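Local coordinates for porin (Rhodobacter blasticus, PDB 3PRN), which forms trimeric outer-membrane channels through which small hydrophilic solutes, up to about 0.6 kDa, diffuse passively, at residues A[83-88]-A[132-137]; A[100-105]-A[280-285]; A[144-149]-A[164-169]; A[217-222]-A[244-249]; A[253-258]-A[269-274]. The protein carries 1 engineered substitution. All coordinates share one frame; numbering follows the deposited sequence. Where two conformers were deposited one is given.

Contact 1: residues A[83-88]-A[132-137]; sequences GNVDTA and GIAVTY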
# COMPACT_ATOMS: atom_id res chain seq x y z
N GLY A 83 -17.40 -0.45 10.05
CA GLY A 83 -16.19 0.32 9.77
C GLY A 83 -16.41 1.39 8.74
O GLY A 83 -17.26 2.26 8.90
N ASN A 84 -15.64 1.36 7.64
CA ASN A 84 -15.85 2.38 6.57
C ASN A 84 -16.93 1.85 5.64
O ASN A 84 -16.65 1.20 4.62
CB ASN A 84 -14.49 2.55 5.85
CG ASN A 84 -14.45 3.58 4.75
OD1 ASN A 84 -15.41 4.36 4.52
ND2 ASN A 84 -13.31 3.60 4.03
N VAL A 85 -18.21 2.01 5.94
CA VAL A 85 -19.33 1.47 5.26
C VAL A 85 -19.88 2.31 4.10
O VAL A 85 -19.59 3.52 4.05
CB VAL A 85 -20.51 1.20 6.25
CG1 VAL A 85 -20.02 0.30 7.43
CG2 VAL A 85 -21.09 2.48 6.90
N ASP A 86 -20.58 1.64 3.22
CA ASP A 86 -21.44 2.25 2.23
C ASP A 86 -22.72 2.69 2.94
O ASP A 86 -23.32 1.92 3.70
CB ASP A 86 -21.82 1.26 1.09
CG ASP A 86 -20.60 1.07 0.20
OD1 ASP A 86 -20.15 2.06 -0.50
OD2 ASP A 86 -19.99 -0.07 0.18
N THR A 87 -23.13 3.92 2.70
CA THR A 87 -24.32 4.49 3.36
C THR A 87 -25.56 4.43 2.46
O THR A 87 -25.53 4.26 1.24
CB THR A 87 -24.08 5.96 3.71
OG1 THR A 87 -23.78 6.69 2.53
CG2 THR A 87 -22.91 6.15 4.67
N ALA A 88 -26.71 4.51 3.15
CA ALA A 88 -27.96 4.37 2.40
C ALA A 88 -28.18 5.40 1.31
O ALA A 88 -28.49 5.06 0.15
CB ALA A 88 -29.12 4.35 3.41
N GLY A 132 -18.95 3.19 11.13
CA GLY A 132 -20.34 3.02 10.75
C GLY A 132 -20.75 1.56 10.84
O GLY A 132 -19.91 0.64 10.95
N ILE A 133 -22.07 1.35 10.83
CA ILE A 133 -22.66 0.02 10.74
C ILE A 133 -23.68 0.10 9.60
O ILE A 133 -24.41 1.12 9.51
CB ILE A 133 -23.36 -0.42 12.02
CG1 ILE A 133 -22.49 -0.16 13.24
CG2 ILE A 133 -23.82 -1.87 11.95
CD1 ILE A 133 -23.20 -0.30 14.59
N ALA A 134 -23.75 -0.85 8.71
CA ALA A 134 -24.78 -0.74 7.67
C ALA A 134 -25.44 -2.14 7.56
O ALA A 134 -24.81 -3.15 7.90
CB ALA A 134 -24.23 -0.29 6.33
N VAL A 135 -26.68 -2.13 7.10
CA VAL A 135 -27.37 -3.41 6.90
C VAL A 135 -28.09 -3.30 5.58
O VAL A 135 -28.77 -2.27 5.35
CB VAL A 135 -28.39 -3.65 8.02
CG1 VAL A 135 -29.16 -4.95 7.69
CG2 VAL A 135 -27.72 -3.73 9.36
N THR A 136 -27.92 -4.28 4.68
CA THR A 136 -28.65 -4.33 3.45
C THR A 136 -29.37 -5.71 3.32
O THR A 136 -28.89 -6.75 3.77
CB THR A 136 -27.83 -4.13 2.17
OG1 THR A 136 -26.93 -5.24 2.04
CG2 THR A 136 -26.94 -2.89 2.31
N TYR A 137 -30.54 -5.61 2.70
CA TYR A 137 -31.39 -6.76 2.50
C TYR A 137 -31.93 -6.69 1.07
O TYR A 137 -32.67 -5.77 0.71
CB TYR A 137 -32.49 -6.79 3.57
CG TYR A 137 -33.35 -8.05 3.41
CD1 TYR A 137 -32.74 -9.25 3.01
CD2 TYR A 137 -34.72 -8.01 3.65
CE1 TYR A 137 -33.52 -10.40 2.85
CE2 TYR A 137 -35.50 -9.16 3.49
CZ TYR A 137 -34.89 -10.36 3.09
OH TYR A 137 -35.64 -11.48 2.93
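The carbonyl oxygen of Gly-83 is gripped by two N-H groups. Across the contact, Gly-132 N reaches Gly-83 O at 2.9 Å, in the carbonyl plane and on a lone pair. From its own segment the N of Val-85 bends back to the same oxygen in a weak bond, part of the inverse gamma turn centred on Asn-84. Gly-83 N returns a bond of 2.9 Å to Gly-132 O, which makes the two glycines an antiparallel hydrogen-bonded pair at the very end of strand 78-83. Past the turn, Val-85 folds over Gly-132. Its CG1, anti to the carbonyl carbon (chi1 -54°), sits 3.5 Å from Gly-132 O, while CG2 lies 4.0 Å from Gly-132 CA. A beta carbon on Gly-132 would run into Val-85 CG2 as it is placed here. Two residues on along the strand, Ala-134 CB touches Val-85 CB at 4.0 Å and the backbone O of Asp-86 at 3.6 Å. The departing chain is tied down elsewhere as well: Asn-84 bonds through OD1 to Asn-118 N and through ND2 to Ala-68 O, and Thr-87, the N-cap of helix 88-91, bonds through OG1 to Phe-115 O. Such a strand end, peeling off the wall into a long segment that folds inward, is the arrangement of the constriction loop, the third loop of 16-stranded bacterial porins.

Contact 2: residues A[100-105]-A[280-285]; sequences MGYEWS and VADVGV. Engineered in segment 100-105: Trp-104 (natural residue Ala). With C8E ((hydroxyethyloxy)tri(ethyloxy)octane), chain D.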
# COMPACT_ATOMS: atom_id res chain seq x y z
N MET A 100 -22.37 11.40 -16.47
CA MET A 100 -21.83 11.20 -17.79
C MET A 100 -20.36 11.64 -17.89
O MET A 100 -19.84 12.21 -16.93
CB MET A 100 -22.65 12.06 -18.79
CG MET A 100 -22.86 13.49 -18.24
SD MET A 100 -23.49 14.60 -19.56
CE MET A 100 -25.14 13.98 -19.74
N GLY A 101 -19.75 11.33 -19.02
CA GLY A 101 -18.34 11.67 -19.24
C GLY A 101 -17.46 10.57 -18.58
O GLY A 101 -17.95 9.73 -17.80
N TYR A 102 -16.15 10.63 -18.85
CA TYR A 102 -15.28 9.58 -18.31
C TYR A 102 -15.06 9.71 -16.82
O TYR A 102 -14.57 8.75 -16.19
CB TYR A 102 -13.96 9.54 -19.08
CG TYR A 102 -12.82 10.41 -18.64
CD1 TYR A 102 -12.79 11.75 -18.95
CD2 TYR A 102 -11.75 9.87 -17.88
CE1 TYR A 102 -11.71 12.55 -18.60
CE2 TYR A 102 -10.69 10.68 -17.47
CZ TYR A 102 -10.67 12.00 -17.88
OH TYR A 102 -9.67 12.82 -17.53
N GLU A 103 -15.52 10.80 -16.18
CA GLU A 103 -15.38 10.87 -14.73
C GLU A 103 -16.72 10.72 -14.04
O GLU A 103 -16.75 10.99 -12.82
CB GLU A 103 -14.71 12.18 -14.32
CG GLU A 103 -13.33 12.29 -14.96
CD GLU A 103 -12.79 13.72 -14.81
OE1 GLU A 103 -13.43 14.67 -15.35
OE2 GLU A 103 -11.77 13.84 -14.14
N TRP A 104 -17.79 10.28 -14.69
CA TRP A 104 -19.10 10.08 -14.11
C TRP A 104 -19.51 11.28 -13.25
O TRP A 104 -19.72 11.15 -12.04
CB TRP A 104 -19.27 8.78 -13.20
CG TRP A 104 -18.85 7.79 -14.26
CD1 TRP A 104 -17.70 7.11 -14.34
CD2 TRP A 104 -19.62 7.54 -15.43
NE1 TRP A 104 -17.72 6.44 -15.61
CE2 TRP A 104 -18.85 6.72 -16.24
CE3 TRP A 104 -20.90 7.93 -15.87
CZ2 TRP A 104 -19.27 6.30 -17.52
CZ3 TRP A 104 -21.32 7.48 -17.14
CH2 TRP A 104 -20.54 6.71 -17.93
N SER A 105 -19.63 12.43 -13.87
CA SER A 105 -20.03 13.65 -13.14
C SER A 105 -21.34 14.22 -13.73
O SER A 105 -21.74 13.97 -14.88
CB SER A 105 -18.94 14.71 -13.24
OG SER A 105 -18.80 15.13 -14.58
N VAL A 280 -17.97 22.99 -18.28
CA VAL A 280 -16.98 21.93 -18.08
C VAL A 280 -17.10 20.92 -19.23
O VAL A 280 -18.20 20.73 -19.78
CB VAL A 280 -17.09 21.22 -16.73
CG1 VAL A 280 -16.94 22.24 -15.59
CG2 VAL A 280 -18.39 20.47 -16.53
N ALA A 281 -16.00 20.30 -19.61
CA ALA A 281 -16.05 19.27 -20.63
C ALA A 281 -14.99 18.19 -20.30
O ALA A 281 -13.96 18.51 -19.70
CB ALA A 281 -15.77 19.81 -22.03
N ASP A 282 -15.20 16.99 -20.85
CA ASP A 282 -14.18 15.96 -20.64
C ASP A 282 -14.24 14.94 -21.77
O ASP A 282 -15.28 14.81 -22.45
CB ASP A 282 -14.45 15.29 -19.27
CG ASP A 282 -15.72 14.46 -19.30
OD1 ASP A 282 -15.70 13.36 -19.92
OD2 ASP A 282 -16.78 14.82 -18.76
N VAL A 283 -13.17 14.23 -22.02
CA VAL A 283 -13.12 13.11 -22.94
C VAL A 283 -11.99 12.19 -22.43
O VAL A 283 -10.88 12.66 -22.19
CB VAL A 283 -12.92 13.50 -24.42
CG1 VAL A 283 -11.61 14.17 -24.71
CG2 VAL A 283 -13.08 12.26 -25.32
N GLY A 284 -12.29 10.92 -22.29
CA GLY A 284 -11.29 9.98 -21.79
C GLY A 284 -11.73 8.52 -21.92
O GLY A 284 -12.81 8.22 -22.46
N VAL A 285 -10.86 7.66 -21.40
CA VAL A 285 -11.07 6.20 -21.38
C VAL A 285 -10.96 5.64 -19.98
O VAL A 285 -10.16 6.11 -19.17
CB VAL A 285 -9.96 5.42 -22.10
CG1 VAL A 285 -10.49 4.33 -23.03
CG2 VAL A 285 -9.04 6.30 -22.94
C1 C8E D . -9.29 20.60 -25.61
C2 C8E D . -10.30 20.83 -24.55
C3 C8E D . -11.56 20.18 -24.84
C4 C8E D . -11.43 18.80 -24.29
C5 C8E D . -12.85 18.42 -24.09
C6 C8E D . -13.17 17.32 -24.96
C7 C8E D . -14.60 17.48 -25.13
C8 C8E D . -15.04 16.48 -26.14
O9 C8E D . -16.33 15.86 -26.02
C10 C8E D . -17.45 16.65 -26.39
C11 C8E D . -18.66 16.02 -25.76
O12 C8E D . -19.10 14.85 -26.52
C13 C8E D . -20.53 14.80 -26.70
C14 C8E D . -21.31 14.78 -28.05
O15 C8E D . -22.77 14.92 -28.16
C16 C8E D . -23.36 13.68 -28.65
C17 C8E D . -23.42 13.56 -30.18
O18 C8E D . -24.28 12.73 -30.98
C19 C8E D . -24.31 11.30 -30.73
C20 C8E D . -23.43 10.22 -31.48
O21 C8E D . -22.02 10.32 -31.15
O HOH W 1 -17.32 13.41 -16.33
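Tyr-102 N donates to Asp-282 OD1 at 3.0 Å, approaching from above the carboxylate, 44° out of its plane; the aspartate was modelled in two conformers, and its bonds here belong to one of them. The same OD1 lies near the plane of the tyrosine ring at its edge, 3.5 Å from Tyr-102 CD1. Over one ring face sits Gly-284 CA in a CH-pi contact, 3.8 Å from the centroid. Glu-103 CG covers the opposite face above its centre, so the ring is sandwiched, and its OH bonds to Ser-28 O. An alanine in place of Tyr-102 would probably open a gap between Gly-284 and Glu-103 and leave Ser-28 O without this hydroxyl. Further out, a water donates to Asp-282 OD2 (2.9 Å) and to Met-100 O, and accepts from Glu-103 N and Ser-105 OG, linking the carboxylate to the type I turn from Gly-101 to Trp-104. Asp-282 OD2 also pairs with Ser-270 OG, and Glu-103 OE2 with Gln-13 NE2 and the OG of Ser-28, a residue of the magnesium site. The side chain of the engineered Trp-104 starts away from strand 279-288, one ring face over Gly-101 O. The turn thus presses on strand 279-288 where that strand pairs with 265-273 on one flank and 2-15 on the other, closing the barrel, while Ala-281 and Val-283 on the other face touch a detergent chain.

Contact 3: residues A[144-149]-A[164-169]; sequences LYLSYV and FGIAAD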
# COMPACT_ATOMS: atom_id res chain seq x y z
N LEU A 144 -33.34 -2.95 0.35
CA LEU A 144 -33.46 -2.10 1.50
C LEU A 144 -32.03 -1.73 1.97
O LEU A 144 -31.22 -2.68 2.07
CB LEU A 144 -34.02 -2.86 2.70
CG LEU A 144 -35.49 -2.73 3.02
CD1 LEU A 144 -35.78 -1.25 3.33
CD2 LEU A 144 -36.30 -3.29 1.85
N TYR A 145 -31.83 -0.53 2.44
CA TYR A 145 -30.54 -0.12 2.98
C TYR A 145 -30.71 0.68 4.25
O TYR A 145 -31.52 1.62 4.28
CB TYR A 145 -29.74 0.74 2.02
CG TYR A 145 -29.69 0.34 0.59
CD1 TYR A 145 -30.81 0.56 -0.21
CD2 TYR A 145 -28.59 -0.28 0.02
CE1 TYR A 145 -30.79 0.19 -1.54
CE2 TYR A 145 -28.56 -0.68 -1.33
CZ TYR A 145 -29.67 -0.42 -2.08
OH TYR A 145 -29.72 -0.72 -3.44
N LEU A 146 -29.93 0.40 5.28
CA LEU A 146 -29.93 1.15 6.50
C LEU A 146 -28.49 1.49 6.89
O LEU A 146 -27.66 0.59 6.75
CB LEU A 146 -30.49 0.30 7.67
CG LEU A 146 -32.03 0.37 7.74
CD1 LEU A 146 -32.59 -1.02 7.68
CD2 LEU A 146 -32.41 1.09 9.02
N SER A 147 -28.23 2.71 7.32
CA SER A 147 -26.81 2.93 7.72
C SER A 147 -26.81 3.85 8.92
O SER A 147 -27.72 4.70 9.06
CB SER A 147 -25.98 3.47 6.57
OG SER A 147 -26.58 4.64 6.01
N TYR A 148 -25.84 3.64 9.78
CA TYR A 148 -25.67 4.48 10.98
C TYR A 148 -24.19 4.84 11.08
O TYR A 148 -23.33 3.91 11.06
CB TYR A 148 -26.15 3.67 12.20
CG TYR A 148 -25.67 4.25 13.51
CD1 TYR A 148 -26.33 5.33 14.10
CD2 TYR A 148 -24.55 3.72 14.11
CE1 TYR A 148 -25.86 5.86 15.31
CE2 TYR A 148 -24.07 4.22 15.32
CZ TYR A 148 -24.73 5.31 15.88
OH TYR A 148 -24.22 5.80 17.08
N VAL A 149 -23.85 6.11 11.07
CA VAL A 149 -22.43 6.48 11.10
C VAL A 149 -22.16 7.36 12.31
O VAL A 149 -22.82 8.37 12.53
CB VAL A 149 -22.04 7.23 9.82
CG1 VAL A 149 -20.57 7.66 9.89
CG2 VAL A 149 -22.28 6.43 8.55
N PHE A 164 -28.06 8.94 10.55
CA PHE A 164 -28.89 7.74 10.35
C PHE A 164 -29.58 7.84 9.00
O PHE A 164 -30.22 8.86 8.68
CB PHE A 164 -29.94 7.57 11.44
CG PHE A 164 -30.80 6.35 11.17
CD1 PHE A 164 -30.26 5.06 11.31
CD2 PHE A 164 -32.13 6.51 10.76
CE1 PHE A 164 -31.05 3.94 11.03
CE2 PHE A 164 -32.92 5.39 10.47
CZ PHE A 164 -32.38 4.10 10.61
N GLY A 165 -29.45 6.79 8.23
CA GLY A 165 -30.01 6.79 6.88
C GLY A 165 -30.86 5.57 6.59
O GLY A 165 -30.53 4.43 6.98
N ILE A 166 -31.85 5.78 5.72
CA ILE A 166 -32.61 4.60 5.25
C ILE A 166 -32.98 4.77 3.80
O ILE A 166 -33.25 5.90 3.32
CB ILE A 166 -33.85 4.36 6.14
CG1 ILE A 166 -34.67 3.19 5.58
CG2 ILE A 166 -34.74 5.57 6.20
CD1 ILE A 166 -35.51 2.58 6.69
N ALA A 167 -33.05 3.69 3.05
CA ALA A 167 -33.38 3.74 1.65
C ALA A 167 -33.93 2.42 1.13
O ALA A 167 -33.68 1.35 1.64
CB ALA A 167 -32.15 4.16 0.79
N ALA A 168 -34.65 2.53 0.01
CA ALA A 168 -35.16 1.38 -0.70
C ALA A 168 -35.32 1.67 -2.17
O ALA A 168 -35.45 2.82 -2.64
CB ALA A 168 -36.51 0.93 -0.07
N ASP A 169 -35.16 0.64 -2.99
CA ASP A 169 -35.43 0.72 -4.39
C ASP A 169 -36.13 -0.58 -4.84
O ASP A 169 -36.14 -1.64 -4.19
CB ASP A 169 -34.27 1.07 -5.29
CG ASP A 169 -33.05 0.17 -5.09
OD1 ASP A 169 -33.16 -1.04 -5.38
OD2 ASP A 169 -32.00 0.67 -4.64
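Tyr-145 OH donates to Asp-169 OD2 at 2.9 Å, where OD2 uses its syn lone pair, with ring and carboxylate planes 58° apart. The same oxygen also receives Ala-93 N, and Asp-169 OD1 is taken by Asn-143 ND2, so both carboxylate oxygens have donors. Tyr-145 CG is anti to the carbonyl carbon (chi1 -43°), and the ring's CD1 has Ala-167 O near its plane at 3.5 Å. A phenylalanine at Tyr-145 would probably deprive Asp-169 OD2 of one of its two donors, leaving it to Ala-93 N. Between the strands, Tyr-145 and Ala-167 exchange N-H...O bonds, as do Ser-147 and Gly-165, where Gly-165 N meets Ser-147 O at 2.8 Å. The carbonyls gain CA-H...O contacts besides; Ile-166 CA lies 3.3 Å from Tyr-145 O. Leu-144, Leu-146 and Tyr-148 turn their backbone bonds to Tyr-137, Val-135 and Ile-133 of strand 131-138. Ser-147 OG accepts from Ala-88 N, and a beta carbon on Gly-165 would press against that hydroxyl. The face bearing Tyr-145, Ser-147 and Ala-167 therefore meets helix 88-91 inside the barrel. The other face is largely apolar: Leu-146 CD2 touches Phe-164 CZ at 3.4 Å and Ile-166 CD1 at 4.2 Å, while a detergent molecule touches Tyr-148. Polar groups matched on the inner side and hydrocarbon on the outer fit a porin wall between channel and membrane, and the donors around Asp-169 would probably stabilise a negative charge there.

Contact 4: residues A[217-222]-A[244-249]; sequences LSTAGD and IDRAGA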
# COMPACT_ATOMS: atom_id res chain seq x y z
N LEU A 217 -29.83 21.48 4.64
CA LEU A 217 -29.34 22.83 4.91
C LEU A 217 -28.53 23.38 3.75
O LEU A 217 -28.04 24.51 3.84
CB LEU A 217 -28.52 22.88 6.21
CG LEU A 217 -29.24 22.55 7.52
CD1 LEU A 217 -28.31 22.59 8.75
CD2 LEU A 217 -30.42 23.48 7.80
N SER A 218 -28.33 22.65 2.65
CA SER A 218 -27.57 23.21 1.55
C SER A 218 -28.17 24.51 1.01
O SER A 218 -29.42 24.63 0.93
CB SER A 218 -27.57 22.17 0.42
OG SER A 218 -27.19 22.75 -0.81
N THR A 219 -27.38 25.43 0.47
CA THR A 219 -27.99 26.63 -0.12
C THR A 219 -28.71 26.33 -1.42
O THR A 219 -29.44 27.24 -1.90
CB THR A 219 -27.00 27.78 -0.44
OG1 THR A 219 -26.09 27.30 -1.46
CG2 THR A 219 -26.23 28.18 0.82
N ALA A 220 -28.61 25.12 -1.96
CA ALA A 220 -29.26 24.86 -3.24
C ALA A 220 -30.77 24.76 -3.08
O ALA A 220 -31.51 25.05 -4.02
CB ALA A 220 -28.69 23.53 -3.81
N GLY A 221 -31.25 24.36 -1.90
CA GLY A 221 -32.67 24.15 -1.67
C GLY A 221 -33.11 22.88 -2.40
O GLY A 221 -32.26 22.02 -2.77
N ASP A 222 -34.38 22.70 -2.67
CA ASP A 222 -34.89 21.55 -3.38
C ASP A 222 -34.40 21.52 -4.82
O ASP A 222 -34.00 22.54 -5.41
CB ASP A 222 -36.41 21.47 -3.31
CG ASP A 222 -36.89 21.30 -1.86
OD1 ASP A 222 -36.12 21.31 -0.87
OD2 ASP A 222 -38.13 21.15 -1.71
N ILE A 244 -32.36 23.97 -9.34
CA ILE A 244 -32.35 24.07 -7.89
C ILE A 244 -33.18 25.31 -7.51
O ILE A 244 -33.40 26.17 -8.38
CB ILE A 244 -30.93 24.15 -7.32
CG1 ILE A 244 -30.10 25.30 -7.90
CG2 ILE A 244 -30.20 22.80 -7.65
CD1 ILE A 244 -28.74 25.49 -7.26
N ASP A 245 -33.61 25.40 -6.28
CA ASP A 245 -34.34 26.52 -5.75
C ASP A 245 -33.48 27.74 -5.44
O ASP A 245 -34.10 28.80 -5.20
CB ASP A 245 -35.04 26.19 -4.39
CG ASP A 245 -36.35 25.48 -4.61
OD1 ASP A 245 -36.96 25.52 -5.70
OD2 ASP A 245 -36.80 24.78 -3.65
N ARG A 246 -32.17 27.67 -5.33
CA ARG A 246 -31.40 28.87 -4.99
C ARG A 246 -31.76 30.04 -5.93
O ARG A 246 -31.77 29.99 -7.15
CB ARG A 246 -29.93 28.64 -4.97
CG ARG A 246 -28.99 29.65 -4.38
CD ARG A 246 -27.55 29.11 -4.51
NE ARG A 246 -27.05 29.27 -5.84
CZ ARG A 246 -26.23 28.52 -6.59
NH1 ARG A 246 -25.77 27.36 -6.12
NH2 ARG A 246 -25.92 28.98 -7.83
N ALA A 247 -31.95 31.20 -5.28
CA ALA A 247 -32.30 32.43 -5.97
C ALA A 247 -31.26 32.76 -7.04
O ALA A 247 -30.06 32.85 -6.75
CB ALA A 247 -32.19 33.62 -4.94
N GLY A 248 -31.74 32.94 -8.24
CA GLY A 248 -30.90 33.39 -9.36
C GLY A 248 -30.10 32.30 -10.05
O GLY A 248 -29.37 32.61 -11.01
N ALA A 249 -30.22 31.05 -9.58
CA ALA A 249 -29.44 29.98 -10.25
C ALA A 249 -29.85 29.78 -11.69
O ALA A 249 -30.99 29.88 -12.08
CB ALA A 249 -29.65 28.69 -9.45
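Thr-219 to Asp-222 meet Ile-244 to Arg-246 where two loops joining successive strands of the porin barrel come together at its end. The first loop makes a type I turn from Ser-218 to Gly-221, braced as an ST turn by Ser-218 OG, which accepts from Ala-220 N; the same hydroxyl also pairs with Gln-111 O. Thr-219 O rests against the aliphatic part of Arg-246, 3.4 Å from CB, and Thr-219 OG1 lies 3.8 Å from Arg-246 CD. Ala-220 is the buried residue of the group. Its O takes a weak bond from Arg-246 N (3.0 Å) and its CB packs on Ile-244 CD1 at 4.0 Å, a methyl that also sits over one face of the Arg-246 guanidinium, toward the rim. Gly-221, with positive phi, passes close to Asp-245, and a beta carbon here would strike Asp-245 CB. Asp-222 ends the walk with the firmer backbone link: its O receives Asp-245 N at 3.0 Å, the donor nearly along the C=O axis. In return Asp-222 N makes a weak bond to Asp-245 OD2. The two carboxylates lie side by side and point the same way, Asp-222 OD2 only 4.3 Å from Asp-245 OD2.

Contact 5: residues A[253-258]-A[269-274]; sequences YGIGAD and GSVQSG. With C8E ((hydroxyethyloxy)tri(ethyloxy)octane), chain D.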
# COMPACT_ATOMS: atom_id res chain seq x y z
N TYR A 253 -27.38 21.78 -17.26
CA TYR A 253 -27.64 20.79 -18.27
C TYR A 253 -26.33 20.14 -18.73
O TYR A 253 -25.22 20.58 -18.56
CB TYR A 253 -28.45 21.32 -19.48
CG TYR A 253 -27.75 22.45 -20.16
CD1 TYR A 253 -27.95 23.77 -19.72
CD2 TYR A 253 -26.88 22.22 -21.21
CE1 TYR A 253 -27.29 24.82 -20.34
CE2 TYR A 253 -26.21 23.27 -21.84
CZ TYR A 253 -26.42 24.56 -21.39
OH TYR A 253 -25.75 25.61 -22.02
N GLY A 254 -26.53 18.96 -19.39
CA GLY A 254 -25.34 18.26 -19.91
C GLY A 254 -25.73 17.29 -21.01
O GLY A 254 -26.83 16.73 -21.04
N ILE A 255 -24.79 17.06 -21.90
CA ILE A 255 -24.95 16.12 -22.99
C ILE A 255 -23.64 15.35 -23.11
O ILE A 255 -22.53 15.88 -22.99
CB ILE A 255 -25.33 16.83 -24.31
CG1 ILE A 255 -25.56 15.75 -25.38
CG2 ILE A 255 -24.22 17.77 -24.70
CD1 ILE A 255 -25.04 16.23 -26.74
N GLY A 256 -23.75 14.01 -23.24
CA GLY A 256 -22.51 13.24 -23.37
C GLY A 256 -22.76 11.97 -24.18
O GLY A 256 -23.87 11.60 -24.57
N ALA A 257 -21.67 11.21 -24.30
CA ALA A 257 -21.77 9.91 -25.00
C ALA A 257 -20.71 8.94 -24.46
O ALA A 257 -19.64 9.33 -23.98
CB ALA A 257 -21.59 10.13 -26.49
N ASP A 258 -21.06 7.68 -24.56
CA ASP A 258 -20.18 6.59 -24.24
C ASP A 258 -20.04 5.69 -25.50
O ASP A 258 -21.01 5.46 -26.23
CB ASP A 258 -20.66 5.69 -23.12
CG ASP A 258 -21.10 6.46 -21.87
OD1 ASP A 258 -20.36 7.39 -21.49
OD2 ASP A 258 -22.16 6.07 -21.33
N GLY A 269 -17.27 10.98 -22.98
CA GLY A 269 -17.03 12.43 -23.02
C GLY A 269 -18.33 13.18 -22.69
O GLY A 269 -19.40 12.59 -22.77
N SER A 270 -18.21 14.47 -22.26
CA SER A 270 -19.44 15.18 -21.95
C SER A 270 -19.13 16.67 -22.05
O SER A 270 -17.96 17.01 -22.06
CB SER A 270 -20.02 14.85 -20.60
OG SER A 270 -19.19 15.39 -19.56
N VAL A 271 -20.15 17.47 -22.16
CA VAL A 271 -20.05 18.93 -22.14
C VAL A 271 -21.18 19.31 -21.17
O VAL A 271 -22.31 18.84 -21.32
CB VAL A 271 -20.08 19.52 -23.53
CG1 VAL A 271 -21.48 19.42 -24.13
CG2 VAL A 271 -19.56 20.95 -23.58
N GLN A 272 -20.90 20.06 -20.12
CA GLN A 272 -21.91 20.36 -19.13
C GLN A 272 -21.87 21.82 -18.69
O GLN A 272 -20.84 22.48 -18.76
CB GLN A 272 -21.69 19.45 -17.88
CG GLN A 272 -21.79 17.97 -18.20
CD GLN A 272 -21.57 17.09 -16.99
OE1 GLN A 272 -22.21 17.25 -15.94
NE2 GLN A 272 -20.61 16.16 -17.06
N SER A 273 -23.00 22.31 -18.22
CA SER A 273 -23.12 23.72 -17.79
C SER A 273 -23.76 23.75 -16.41
O SER A 273 -24.83 23.13 -16.23
CB SER A 273 -23.93 24.45 -18.88
OG SER A 273 -23.97 25.83 -18.62
N GLY A 274 -23.15 24.42 -15.43
CA GLY A 274 -23.58 24.44 -14.08
C GLY A 274 -24.63 25.44 -13.64
O GLY A 274 -25.12 26.23 -14.45
C1 C8E D . -9.29 20.60 -25.61
C2 C8E D . -10.30 20.83 -24.55
C3 C8E D . -11.56 20.18 -24.84
C4 C8E D . -11.43 18.80 -24.29
C5 C8E D . -12.85 18.42 -24.09
C6 C8E D . -13.17 17.32 -24.96
C7 C8E D . -14.60 17.48 -25.13
C8 C8E D . -15.04 16.48 -26.14
O9 C8E D . -16.33 15.86 -26.02
C10 C8E D . -17.45 16.65 -26.39
C11 C8E D . -18.66 16.02 -25.76
O12 C8E D . -19.10 14.85 -26.52
C13 C8E D . -20.53 14.80 -26.70
C14 C8E D . -21.31 14.78 -28.05
O15 C8E D . -22.77 14.92 -28.16
C16 C8E D . -23.36 13.68 -28.65
C17 C8E D . -23.42 13.56 -30.18
O18 C8E D . -24.28 12.73 -30.98
C19 C8E D . -24.31 11.30 -30.73
C20 C8E D . -23.43 10.22 -31.48
O21 C8E D . -22.02 10.32 -31.15
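Gly-256 and Ser-270 bring their CA atoms to 3.9 Å, and Gly-254 and Gln-272 theirs to 4.1 Å, so the backbones come closest at these non-hydrogen-bonded pairs. Neither glycine carries a beta carbon; one on Gly-254 would strike Gln-272 CG, one on Gly-256 the carbonyl O of Gly-269. On the second strand Gln-272 NE2 donates to Ser-270 OG at 3.0 Å, nearly straight at 168° and in the amide plane. Gln-272 OE1 bonds to Tyr-240 OH, and NE2 has a further partner in Ser-105 OG; Ser-270 OG is also held by Asp-282. The frame is an antiparallel beta hairpin of the barrel wall, strands 252-262 and 265-273, with six backbone hydrogen bonds pairing Tyr-253 with Ser-273, Ile-255 with Val-271 and Ala-257 with Gly-269. Tyr-253, Ile-255 and Val-271 lie on the opposite, looser side, toward the surface. There Tyr-253, with CG between the backbone N and carbonyl carbon (chi1 59°), folds its ring over Ser-273, whose CB lies 3.5 Å from Tyr-253 CZ in a CH-pi contact. Ile-255 CG2 and Val-271 CG1 lie side by side, though their very short spacing is doubtful because Val-271 has two conformers. A detergent molecule runs past the end of Ile-255 and the backbone of Ser-270.

Overall arrangement
From the N terminus, contact 1 comes first, tying the exit of strand 78-83 to strand 131-138 and closing the long inward loop between them. Contact 2 opens within that loop and closes only at strand 279-288, so contacts 1 and 2 cross: the loop is held at its start by strand 131-138 and further along by strand 279-288, centres 28 Å apart on opposite sides of the chain's centre. Contacts 3, 4 and 5 are nested in the span of contact 2 and follow in series. Contact 3 pairs the next two strands and touches contact 1; contact 4 joins two loops at the barrel end; contact 5 is a hairpin touching contact 2.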